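DNA polymerase III subunit beta (Deinococcus radiodurans, PDB 4TRT) probably encircles DNA as a ring-shaped head-to-tail homodimer, tethering DNA polymerases and other proteins to it and so making replication processive. Local coordinates at residues 247-258 and 324-335; 273-282 and 309-320. All coordinates share one frame; numbering follows the deposited sequence.

Contact 1: 247-258 and 324-335; sequences KLQVTLPATALK and LGPIDGDAELLF
Phe-335 pairs with both Lys-247 and Leu-248: its carbonyl O accepts a hydrogen bond from Lys-247 N (2.8 Å) and a weak one from Leu-248 N, a classic beta bulge. Beyond it strands 248-253 and 330-335 run antiparallel, and the ladder closes with Ala-254 N on Gly-329 O (2.9 Å) as helix 254-265 begins. Glycine fits at 329 because at phi 84° and psi -103° a CB would press on Asp-328 O.

Apolar side chains line one face. The Phe-335 ring lies alongside Leu-248 and meets Val-250 CG2 with its edge, at CE2 (4.2 Å). Leu-252, its CG lodged between backbone N and carbonyl carbon (chi1 72°), sends CD2 across Leu-333. In the helix, Leu-257 CD2 meets Leu-324 CD1 at 3.6 Å, and small Ala-254 lets the helix settle close to Ile-327. On the other face Gln-249 lays its CG against Leu-334 CD2, while the carboxylate of Glu-332 turns to Arg-345.

Lys-258 supplies the polar grip. Its extended chain slides past Leu-324 and brings NZ to Ile-327 O (2.8 Å) and Gly-325 O (3.1 Å); a water links NZ to Asp-328 OD1, a long salt-bridge partner. One ammonium thus ties the helix to the loop entering strand 330-335.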
loop_
_atom_site.group_PDB
_atom_site.type_symbol
_atom_site.label_atom_id
_atom_site.label_comp_id
_atom_site.label_asym_id
_atom_site.label_seq_id
_atom_site.Cartn_x
_atom_site.Cartn_y
_atom_site.Cartn_z
ATOM N N LYS A 247 -23.072 0.310 -36.571
ATOM C CA LYS A 247 -22.456 0.429 -37.916
ATOM C C LYS A 247 -21.123 -0.310 -38.032
ATOM O O LYS A 247 -20.652 -0.579 -39.132
ATOM C CB LYS A 247 -22.172 1.910 -38.246
ATOM C CG LYS A 247 -23.360 2.864 -38.239
ATOM C CD LYS A 247 -24.393 2.474 -39.259
ATOM C CE LYS A 247 -25.522 3.492 -39.347
ATOM N NZ LYS A 247 -26.749 2.801 -39.847
ATOM N N LEU A 248 -20.470 -0.546 -36.904
ATOM C CA LEU A 248 -19.138 -1.118 -36.897
ATOM C C LEU A 248 -18.937 -1.933 -35.616
ATOM O O LEU A 248 -19.271 -1.472 -34.527
ATOM C CB LEU A 248 -18.089 -0.003 -36.997
ATOM C CG LEU A 248 -16.594 -0.342 -36.925
ATOM C CD1 LEU A 248 -16.140 -1.215 -38.096
ATOM C CD2 LEU A 248 -15.792 0.958 -36.875
ATOM N N GLN A 249 -18.375 -3.132 -35.780
ATOM C CA GLN A 249 -18.128 -4.069 -34.694
ATOM C C GLN A 249 -16.663 -4.419 -34.749
ATOM O O GLN A 249 -16.147 -4.731 -35.815
ATOM C CB GLN A 249 -18.966 -5.337 -34.887
ATOM C CG GLN A 249 -18.742 -6.417 -33.840
ATOM C CD GLN A 249 -19.509 -7.680 -34.188
ATOM O OE1 GLN A 249 -20.729 -7.634 -34.357
ATOM N NE2 GLN A 249 -18.792 -8.813 -34.342
ATOM N N VAL A 250 -15.984 -4.333 -33.615
ATOM C CA VAL A 250 -14.577 -4.662 -33.528
ATOM C C VAL A 250 -14.430 -5.669 -32.400
ATOM O O VAL A 250 -15.015 -5.495 -31.338
ATOM C CB VAL A 250 -13.722 -3.400 -33.246
ATOM C CG1 VAL A 250 -12.277 -3.779 -32.924
ATOM C CG2 VAL A 250 -13.754 -2.465 -34.454
ATOM N N THR A 251 -13.673 -6.738 -32.644
ATOM C CA THR A 251 -13.442 -7.746 -31.644
ATOM C C THR A 251 -11.925 -7.881 -31.466
ATOM O O THR A 251 -11.188 -7.952 -32.456
ATOM C CB THR A 251 -14.072 -9.083 -32.126
ATOM O OG1 THR A 251 -15.499 -8.918 -32.248
ATOM C CG2 THR A 251 -13.766 -10.165 -31.176
ATOM N N LEU A 252 -11.465 -7.938 -30.216
ATOM C CA LEU A 252 -10.041 -8.031 -29.933
ATOM C C LEU A 252 -9.810 -8.492 -28.500
ATOM O O LEU A 252 -10.733 -8.457 -27.690
ATOM C CB LEU A 252 -9.357 -6.674 -30.187
ATOM C CG LEU A 252 -9.631 -5.555 -29.189
ATOM C CD1 LEU A 252 -8.814 -4.342 -29.594
ATOM C CD2 LEU A 252 -11.105 -5.167 -29.064
ATOM N N PRO A 253 -8.577 -8.901 -28.180
ATOM C CA PRO A 253 -8.268 -9.350 -26.825
ATOM C C PRO A 253 -8.442 -8.236 -25.804
ATOM O O PRO A 253 -7.936 -7.130 -26.008
ATOM C CB PRO A 253 -6.801 -9.760 -26.920
ATOM C CG PRO A 253 -6.559 -10.027 -28.369
ATOM C CD PRO A 253 -7.407 -9.029 -29.073
ATOM N N ALA A 254 -9.175 -8.524 -24.735
ATOM C CA ALA A 254 -9.497 -7.530 -23.729
ATOM C C ALA A 254 -8.245 -6.987 -23.060
ATOM O O ALA A 254 -8.140 -5.781 -22.816
ATOM C CB ALA A 254 -10.414 -8.129 -22.681
ATOM N N THR A 255 -7.303 -7.868 -22.753
ATOM C CA THR A 255 -6.136 -7.450 -21.976
ATOM C C THR A 255 -5.255 -6.536 -22.803
ATOM O O THR A 255 -4.763 -5.512 -22.286
ATOM C CB THR A 255 -5.323 -8.651 -21.479
ATOM O OG1 THR A 255 -6.104 -9.377 -20.528
ATOM C CG2 THR A 255 -3.995 -8.212 -20.851
ATOM N N ALA A 256 -5.074 -6.874 -24.082
ATOM C CA ALA A 256 -4.289 -6.003 -24.969
ATOM C C ALA A 256 -4.923 -4.615 -25.061
ATOM O O ALA A 256 -4.218 -3.593 -24.981
ATOM C CB ALA A 256 -4.092 -6.632 -26.343
ATOM N N LEU A 257 -6.252 -4.555 -25.180
ATOM C CA LEU A 257 -6.937 -3.264 -25.277
ATOM C C LEU A 257 -6.801 -2.450 -23.994
ATOM O O LEU A 257 -6.548 -1.237 -24.048
ATOM C CB LEU A 257 -8.417 -3.440 -25.655
ATOM C CG LEU A 257 -9.264 -2.177 -25.699
ATOM C CD1 LEU A 257 -8.783 -1.199 -26.785
ATOM C CD2 LEU A 257 -10.733 -2.565 -25.890
ATOM N N LYS A 258 -6.959 -3.100 -22.845
ATOM C CA LYS A 258 -6.838 -2.406 -21.559
ATOM C C LYS A 258 -5.447 -1.844 -21.375
ATOM O O LYS A 258 -5.296 -0.704 -20.972
ATOM C CB LYS A 258 -7.132 -3.333 -20.393
ATOM C CG LYS A 258 -8.586 -3.773 -20.320
ATOM C CD LYS A 258 -8.770 -4.770 -19.178
ATOM C CE LYS A 258 -10.110 -5.439 -19.287
ATOM N NZ LYS A 258 -10.389 -6.302 -18.100
ATOM N N LEU A 324 -14.306 -1.218 -19.542
ATOM C CA LEU A 324 -13.638 -2.470 -19.893
ATOM C C LEU A 324 -13.331 -3.382 -18.720
ATOM O O LEU A 324 -13.098 -4.591 -18.913
ATOM C CB LEU A 324 -12.333 -2.197 -20.641
ATOM C CG LEU A 324 -12.502 -1.567 -22.011
ATOM C CD1 LEU A 324 -11.124 -1.244 -22.564
ATOM C CD2 LEU A 324 -13.271 -2.509 -22.939
ATOM N N GLY A 325 -13.290 -2.812 -17.515
ATOM C CA GLY A 325 -12.856 -3.525 -16.320
ATOM C C GLY A 325 -13.414 -4.925 -16.175
ATOM O O GLY A 325 -12.652 -5.875 -16.030
ATOM N N PRO A 326 -14.744 -5.064 -16.208
ATOM C CA PRO A 326 -15.389 -6.384 -16.075
ATOM C C PRO A 326 -15.283 -7.317 -17.294
ATOM O O PRO A 326 -15.761 -8.428 -17.230
ATOM C CB PRO A 326 -16.859 -6.025 -15.841
ATOM C CG PRO A 326 -16.847 -4.615 -15.351
ATOM C CD PRO A 326 -15.733 -3.973 -16.117
ATOM N N ILE A 327 -14.682 -6.870 -18.389
ATOM C CA ILE A 327 -14.562 -7.683 -19.595
ATOM C C ILE A 327 -13.235 -8.444 -19.607
ATOM O O ILE A 327 -12.168 -7.843 -19.559
ATOM C CB ILE A 327 -14.676 -6.836 -20.878
ATOM C CG1 ILE A 327 -16.039 -6.140 -20.932
ATOM C CG2 ILE A 327 -14.474 -7.717 -22.112
ATOM C CD1 ILE A 327 -16.221 -5.103 -22.035
ATOM N N ASP A 328 -13.330 -9.772 -19.699
ATOM C CA ASP A 328 -12.169 -10.665 -19.814
ATOM C C ASP A 328 -12.212 -11.489 -21.113
ATOM O O ASP A 328 -13.269 -11.735 -21.679
ATOM C CB ASP A 328 -12.159 -11.637 -18.642
ATOM C CG ASP A 328 -12.114 -10.937 -17.292
ATOM O OD1 ASP A 328 -11.283 -10.025 -17.125
ATOM O OD2 ASP A 328 -12.883 -11.329 -16.391
ATOM N N GLY A 329 -11.050 -11.923 -21.566
ATOM C CA GLY A 329 -10.950 -12.726 -22.770
ATOM C C GLY A 329 -10.932 -11.841 -23.995
ATOM O O GLY A 329 -9.907 -11.268 -24.350
ATOM N N ASP A 330 -12.053 -11.768 -24.687
ATOM C CA ASP A 330 -12.151 -10.891 -25.844
ATOM C C ASP A 330 -13.245 -9.861 -25.649
ATOM O O ASP A 330 -14.290 -10.153 -25.077
ATOM C CB ASP A 330 -12.374 -11.734 -27.096
ATOM C CG ASP A 330 -11.184 -12.643 -27.386
ATOM O OD1 ASP A 330 -10.121 -12.143 -27.843
ATOM O OD2 ASP A 330 -11.305 -13.861 -27.123
ATOM N N ALA A 331 -12.945 -8.633 -26.055
ATOM C CA ALA A 331 -13.911 -7.557 -26.006
ATOM C C ALA A 331 -14.564 -7.387 -27.373
ATOM O O ALA A 331 -13.923 -7.596 -28.397
ATOM C CB ALA A 331 -13.232 -6.262 -25.574
ATOM N N GLU A 332 -15.838 -6.997 -27.354
ATOM C CA GLU A 332 -16.600 -6.634 -28.528
ATOM C C GLU A 332 -16.967 -5.169 -28.370
ATOM O O GLU A 332 -17.561 -4.778 -27.370
ATOM C CB GLU A 332 -17.874 -7.479 -28.571
ATOM C CG GLU A 332 -18.244 -8.047 -29.914
ATOM C CD GLU A 332 -19.369 -9.078 -29.786
ATOM O OE1 GLU A 332 -20.478 -8.680 -29.406
ATOM O OE2 GLU A 332 -19.146 -10.284 -30.042
ATOM N N LEU A 333 -16.575 -4.345 -29.332
ATOM C CA LEU A 333 -16.891 -2.908 -29.305
ATOM C C LEU A 333 -17.867 -2.644 -30.439
ATOM O O LEU A 333 -17.556 -2.926 -31.600
ATOM C CB LEU A 333 -15.618 -2.059 -29.512
ATOM C CG LEU A 333 -14.340 -2.512 -28.797
ATOM C CD1 LEU A 333 -13.185 -1.601 -29.167
ATOM C CD2 LEU A 333 -14.565 -2.583 -27.282
ATOM N N LEU A 334 -19.031 -2.101 -30.105
ATOM C CA LEU A 334 -20.071 -1.837 -31.068
ATOM C C LEU A 334 -20.290 -0.329 -31.155
ATOM O O LEU A 334 -20.679 0.310 -30.174
ATOM C CB LEU A 334 -21.359 -2.507 -30.627
ATOM C CG LEU A 334 -21.324 -4.000 -30.298
ATOM C CD1 LEU A 334 -22.694 -4.398 -29.745
ATOM C CD2 LEU A 334 -20.974 -4.827 -31.510
ATOM N N PHE A 335 -20.057 0.226 -32.345
ATOM C CA PHE A 335 -20.095 1.661 -32.568
ATOM C C PHE A 335 -21.301 2.040 -33.408
ATOM O O PHE A 335 -21.601 1.373 -34.412
ATOM C CB PHE A 335 -18.825 2.110 -33.286
ATOM C CG PHE A 335 -17.581 1.834 -32.525
ATOM C CD1 PHE A 335 -17.307 2.517 -31.349
ATOM C CD2 PHE A 335 -16.675 0.879 -32.978
ATOM C CE1 PHE A 335 -16.139 2.279 -30.650
ATOM C CE2 PHE A 335 -15.517 0.620 -32.269
ATOM C CZ PHE A 335 -15.247 1.331 -31.108
HETATM O O HOH W 1 -7.397 -10.808 -22.981
HETATM O O HOH W 2 -8.832 -10.573 -20.281
HETATM O O HOH W 3 -9.243 -8.713 -18.548
#

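Contact 2: 273-282 and 309-320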
loop_
_atom_site.group_PDB
_atom_site.type_symbol
_atom_site.label_atom_id
_atom_site.label_comp_id
_atom_site.label_asym_id
_atom_site.label_seq_id
_atom_site.Cartn_x
_atom_site.Cartn_y
_atom_site.Cartn_z
ATOM N N ASN A 273 -10.595 15.936 -20.266
ATOM C CA ASN A 273 -11.394 14.715 -20.114
ATOM C C ASN A 273 -10.642 13.431 -20.479
ATOM O O ASN A 273 -11.232 12.494 -21.026
ATOM C CB ASN A 273 -12.686 14.844 -20.929
ATOM C CG ASN A 273 -13.453 16.113 -20.580
ATOM O OD1 ASN A 273 -13.477 16.532 -19.419
ATOM N ND2 ASN A 273 -14.043 16.755 -21.586
ATOM N N ASN A 274 -9.347 13.393 -20.163
ATOM C CA ASN A 274 -8.484 12.255 -20.464
ATOM C C ASN A 274 -8.668 11.770 -21.903
ATOM O O ASN A 274 -8.802 10.585 -22.145
ATOM C CB ASN A 274 -8.778 11.095 -19.510
ATOM C CG ASN A 274 -8.800 11.523 -18.056
ATOM O OD1 ASN A 274 -7.798 11.974 -17.525
ATOM N ND2 ASN A 274 -9.955 11.377 -17.405
ATOM N N ARG A 275 -8.659 12.697 -22.851
ATOM C CA ARG A 275 -9.010 12.388 -24.236
ATOM C C ARG A 275 -8.132 11.301 -24.897
ATOM O O ARG A 275 -6.908 11.433 -24.974
ATOM C CB ARG A 275 -8.979 13.667 -25.062
ATOM C CG ARG A 275 -9.468 13.508 -26.485
ATOM C CD ARG A 275 -9.277 14.797 -27.250
ATOM N NE ARG A 275 -9.650 14.615 -28.646
ATOM C CZ ARG A 275 -10.883 14.744 -29.127
ATOM N NH1 ARG A 275 -11.902 15.074 -28.332
ATOM N NH2 ARG A 275 -11.099 14.553 -30.421
ATOM N N VAL A 276 -8.777 10.238 -25.387
ATOM C CA VAL A 276 -8.120 9.230 -26.210
ATOM C C VAL A 276 -8.897 8.986 -27.510
ATOM O O VAL A 276 -10.119 8.768 -27.488
ATOM C CB VAL A 276 -7.953 7.900 -25.448
ATOM C CG1 VAL A 276 -9.305 7.363 -24.986
ATOM C CG2 VAL A 276 -7.232 6.868 -26.316
ATOM N N GLU A 277 -8.185 9.031 -28.634
ATOM C CA GLU A 277 -8.780 8.800 -29.939
ATOM C C GLU A 277 -8.722 7.309 -30.274
ATOM O O GLU A 277 -7.717 6.638 -30.030
ATOM C CB GLU A 277 -8.081 9.642 -31.014
ATOM C CG GLU A 277 -8.416 9.303 -32.463
ATOM C CD GLU A 277 -7.468 9.994 -33.446
ATOM O OE1 GLU A 277 -7.188 11.213 -33.265
ATOM O OE2 GLU A 277 -6.983 9.328 -34.386
ATOM N N PHE A 278 -9.835 6.800 -30.784
ATOM C CA PHE A 278 -9.931 5.435 -31.286
ATOM C C PHE A 278 -10.051 5.569 -32.793
ATOM O O PHE A 278 -10.987 6.218 -33.262
ATOM C CB PHE A 278 -11.213 4.781 -30.802
ATOM C CG PHE A 278 -11.126 4.144 -29.457
ATOM C CD1 PHE A 278 -10.654 4.839 -28.367
ATOM C CD2 PHE A 278 -11.600 2.861 -29.271
ATOM C CE1 PHE A 278 -10.606 4.253 -27.120
ATOM C CE2 PHE A 278 -11.552 2.268 -28.028
ATOM C CZ PHE A 278 -11.058 2.973 -26.949
ATOM N N LEU A 279 -9.121 4.998 -33.546
ATOM C CA LEU A 279 -9.231 4.984 -35.001
ATOM C C LEU A 279 -9.246 3.537 -35.477
ATOM O O LEU A 279 -8.259 2.824 -35.349
ATOM C CB LEU A 279 -8.079 5.747 -35.659
ATOM C CG LEU A 279 -8.011 5.739 -37.196
ATOM C CD1 LEU A 279 -9.231 6.432 -37.780
ATOM C CD2 LEU A 279 -6.723 6.408 -37.664
ATOM N N VAL A 280 -10.378 3.112 -36.015
ATOM C CA VAL A 280 -10.517 1.768 -36.588
ATOM C C VAL A 280 -10.310 1.879 -38.095
ATOM O O VAL A 280 -10.985 2.663 -38.763
ATOM C CB VAL A 280 -11.905 1.150 -36.279
ATOM C CG1 VAL A 280 -11.996 -0.288 -36.811
ATOM C CG2 VAL A 280 -12.209 1.208 -34.781
ATOM N N SER A 281 -9.382 1.091 -38.626
ATOM C CA SER A 281 -9.118 1.055 -40.043
ATOM C C SER A 281 -8.297 -0.169 -40.427
ATOM O O SER A 281 -7.347 -0.515 -39.723
ATOM C CB SER A 281 -8.348 2.308 -40.453
ATOM O OG SER A 281 -8.407 2.410 -41.846
ATOM N N GLU A 282 -8.659 -0.810 -41.539
ATOM C CA GLU A 282 -7.865 -1.885 -42.152
ATOM C C GLU A 282 -7.459 -2.975 -41.169
ATOM O O GLU A 282 -6.305 -3.365 -41.109
ATOM C CB GLU A 282 -6.631 -1.295 -42.849
ATOM C CG GLU A 282 -6.991 -0.363 -43.988
ATOM C CD GLU A 282 -5.780 0.156 -44.731
ATOM O OE1 GLU A 282 -4.861 0.687 -44.077
ATOM O OE2 GLU A 282 -5.754 0.051 -45.971
ATOM N N GLN A 309 -16.237 0.839 -42.846
ATOM C CA GLN A 309 -14.914 0.205 -42.799
ATOM C C GLN A 309 -13.882 1.035 -42.032
ATOM O O GLN A 309 -12.779 0.557 -41.785
ATOM C CB GLN A 309 -14.385 -0.065 -44.201
ATOM C CG GLN A 309 -15.154 -1.138 -44.957
ATOM C CD GLN A 309 -16.462 -0.637 -45.508
ATOM O OE1 GLN A 309 -16.510 0.394 -46.166
ATOM N NE2 GLN A 309 -17.542 -1.371 -45.238
ATOM N N ALA A 310 -14.236 2.265 -41.661
ATOM C CA ALA A 310 -13.325 3.104 -40.881
ATOM C C ALA A 310 -14.113 4.051 -39.999
ATOM O O ALA A 310 -15.201 4.482 -40.361
ATOM C CB ALA A 310 -12.374 3.875 -41.785
ATOM N N MET A 311 -13.573 4.344 -38.825
ATOM C CA MET A 311 -14.220 5.264 -37.908
ATOM C C MET A 311 -13.208 5.855 -36.941
ATOM O O MET A 311 -12.286 5.168 -36.484
ATOM C CB MET A 311 -15.345 4.567 -37.123
ATOM C CG MET A 311 -16.345 5.532 -36.523
ATOM S SD MET A 311 -17.756 4.727 -35.715
ATOM C CE MET A 311 -18.769 4.229 -37.110
ATOM N N SER A 312 -13.404 7.135 -36.642
ATOM C CA SER A 312 -12.600 7.855 -35.681
ATOM C C SER A 312 -13.484 8.405 -34.569
ATOM O O SER A 312 -14.448 9.138 -34.834
ATOM C CB SER A 312 -11.866 9.009 -36.356
ATOM O OG SER A 312 -10.956 9.570 -35.427
ATOM N N LEU A 313 -13.162 8.037 -33.335
ATOM C CA LEU A 313 -13.944 8.438 -32.171
ATOM C C LEU A 313 -13.017 8.959 -31.077
ATOM O O LEU A 313 -11.816 8.668 -31.085
ATOM C CB LEU A 313 -14.755 7.256 -31.626
ATOM C CG LEU A 313 -15.570 6.407 -32.604
ATOM C CD1 LEU A 313 -14.804 5.144 -32.983
ATOM C CD2 LEU A 313 -16.940 6.068 -32.030
ATOM N N ALA A 314 -13.579 9.744 -30.161
ATOM C CA ALA A 314 -12.854 10.269 -29.006
ATOM C C ALA A 314 -13.612 9.913 -27.742
ATOM O O ALA A 314 -14.825 10.156 -27.653
ATOM C CB ALA A 314 -12.722 11.789 -29.112
ATOM N N PHE A 315 -12.893 9.362 -26.767
ATOM C CA PHE A 315 -13.445 8.936 -25.483
ATOM C C PHE A 315 -12.607 9.440 -24.294
ATOM O O PHE A 315 -11.400 9.638 -24.409
ATOM C CB PHE A 315 -13.467 7.397 -25.387
ATOM C CG PHE A 315 -14.413 6.720 -26.352
ATOM C CD1 PHE A 315 -15.782 6.785 -26.171
ATOM C CD2 PHE A 315 -13.930 6.008 -27.434
ATOM C CE1 PHE A 315 -16.653 6.157 -27.058
ATOM C CE2 PHE A 315 -14.793 5.384 -28.331
ATOM C CZ PHE A 315 -16.156 5.450 -28.140
ATOM N N ASN A 316 -13.261 9.580 -23.145
ATOM C CA ASN A 316 -12.582 9.724 -21.849
ATOM C C ASN A 316 -11.904 8.386 -21.525
ATOM O O ASN A 316 -12.595 7.395 -21.218
ATOM C CB ASN A 316 -13.632 10.104 -20.783
ATOM C CG ASN A 316 -13.045 10.367 -19.406
ATOM O OD1 ASN A 316 -12.056 9.760 -18.980
ATOM N ND2 ASN A 316 -13.680 11.272 -18.691
ATOM N N ALA A 317 -10.566 8.355 -21.584
ATOM C CA ALA A 317 -9.809 7.112 -21.319
ATOM C C ALA A 317 -10.120 6.469 -19.956
ATOM O O ALA A 317 -10.131 5.238 -19.835
ATOM C CB ALA A 317 -8.301 7.347 -21.444
ATOM N N ARG A 318 -10.353 7.275 -18.938
ATOM C CA ARG A 318 -10.685 6.737 -17.622
ATOM C C ARG A 318 -12.025 5.997 -17.668
ATOM O O ARG A 318 -12.171 4.919 -17.087
ATOM C CB ARG A 318 -10.737 7.838 -16.541
ATOM C CG ARG A 318 -11.173 7.284 -15.176
ATOM C CD ARG A 318 -11.032 8.297 -14.049
ATOM N NE ARG A 318 -9.662 8.795 -13.875
ATOM C CZ ARG A 318 -8.671 8.145 -13.257
ATOM N NH1 ARG A 318 -8.858 6.929 -12.748
ATOM N NH2 ARG A 318 -7.469 8.714 -13.159
ATOM N N HIS A 319 -13.001 6.583 -18.357
ATOM C CA HIS A 319 -14.309 5.929 -18.534
ATOM C C HIS A 319 -14.190 4.690 -19.380
ATOM O O HIS A 319 -14.905 3.720 -19.162
ATOM C CB HIS A 319 -15.346 6.912 -19.068
ATOM C CG HIS A 319 -15.647 8.038 -18.088
ATOM N ND1 HIS A 319 -16.626 8.939 -18.284
ATOM C CD2 HIS A 319 -15.047 8.371 -16.863
ATOM C CE1 HIS A 319 -16.647 9.809 -17.253
ATOM N NE2 HIS A 319 -15.683 9.457 -16.381
ATOM N N VAL A 320 -13.260 4.691 -20.326
ATOM C CA VAL A 320 -13.004 3.512 -21.158
ATOM C C VAL A 320 -12.517 2.364 -20.274
ATOM O O VAL A 320 -13.021 1.240 -20.364
ATOM C CB VAL A 320 -11.987 3.794 -22.294
ATOM C CG1 VAL A 320 -11.495 2.486 -22.895
ATOM C CG2 VAL A 320 -12.608 4.669 -23.381
#
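Phe-278 and Phe-315 form a T-shaped stack between neighbouring strands: the edge of Phe-315, led by CD2, points at the face of Phe-278, with centroids 5.0 Å apart and planes at 78°. Val-320 CG1, from helix 317-324, reaches the Phe-278 edge at CZ (4.1 Å). Val-276 CG1 packs on Ala-317 CB at 3.7 Å, where a methyl leaves room for the strand to pass close beneath the first helical turn.

The backbones of 275-281 and 310-316 are antiparallel, with paired bonds at Val-276/Phe-315, Phe-278/Leu-313 and Val-280/Met-311; Phe-278 N to Leu-313 O measures 2.7 Å.

The opposite face is more polar. The Arg-275 guanidinium lies with one face over Ala-314 CB, 3.5 Å from NH2, a flat cation resting on a methyl. Glu-277, its chain extended past Ser-312, gives its carboxylate to Arg-286 on the adjoining strand.

At the strand-to-helix junction Ala-317 N bonds to Asn-274 O (2.9 Å). Asn-316 is the N-cap: its OD1 receives weak bonds from Arg-318 N and His-319 N, and a further one from Asn-274 ND2 (3.1 Å), which approaches from above the carbonyl plane. Asparagine suits both places: the side-chain C=O of Asn-316 accepts while the NH2 of Asn-274 donates, and asparagine also tolerates the left-handed backbone at 274. Three donors converging on OD1, the two from the helix only weakly bound, couple the start of the helix to the loop that leads into strand 275-281 and should limit the rotation of the capping amide, whose ND2 also lies over the face of the His-319 ring.

Overall arrangement
Both contacts belong to the C-terminal domain, their centres 13 Å apart, and they meet through the apolar faces of two different sheets. Phe-335 of contact 1 takes part twice: its CD1 packs on Leu-313 CD2 of contact 2 at 3.6 Å, and its CB lies 3.7 Å from Met-311 SD. Beside it Leu-248 CD2 touches Met-311 CB (3.6 Å) and Val-250 CG2 touches Val-280 CG1 (3.7 Å), giving one continuous hydrophobic core. The chain ties them too: helix 254-265 leads from contact 1 to strand 275-281, and helix 317-324 leads back from contact 2 to strand 330-335. Neither contact touches the other subunit of the dimer.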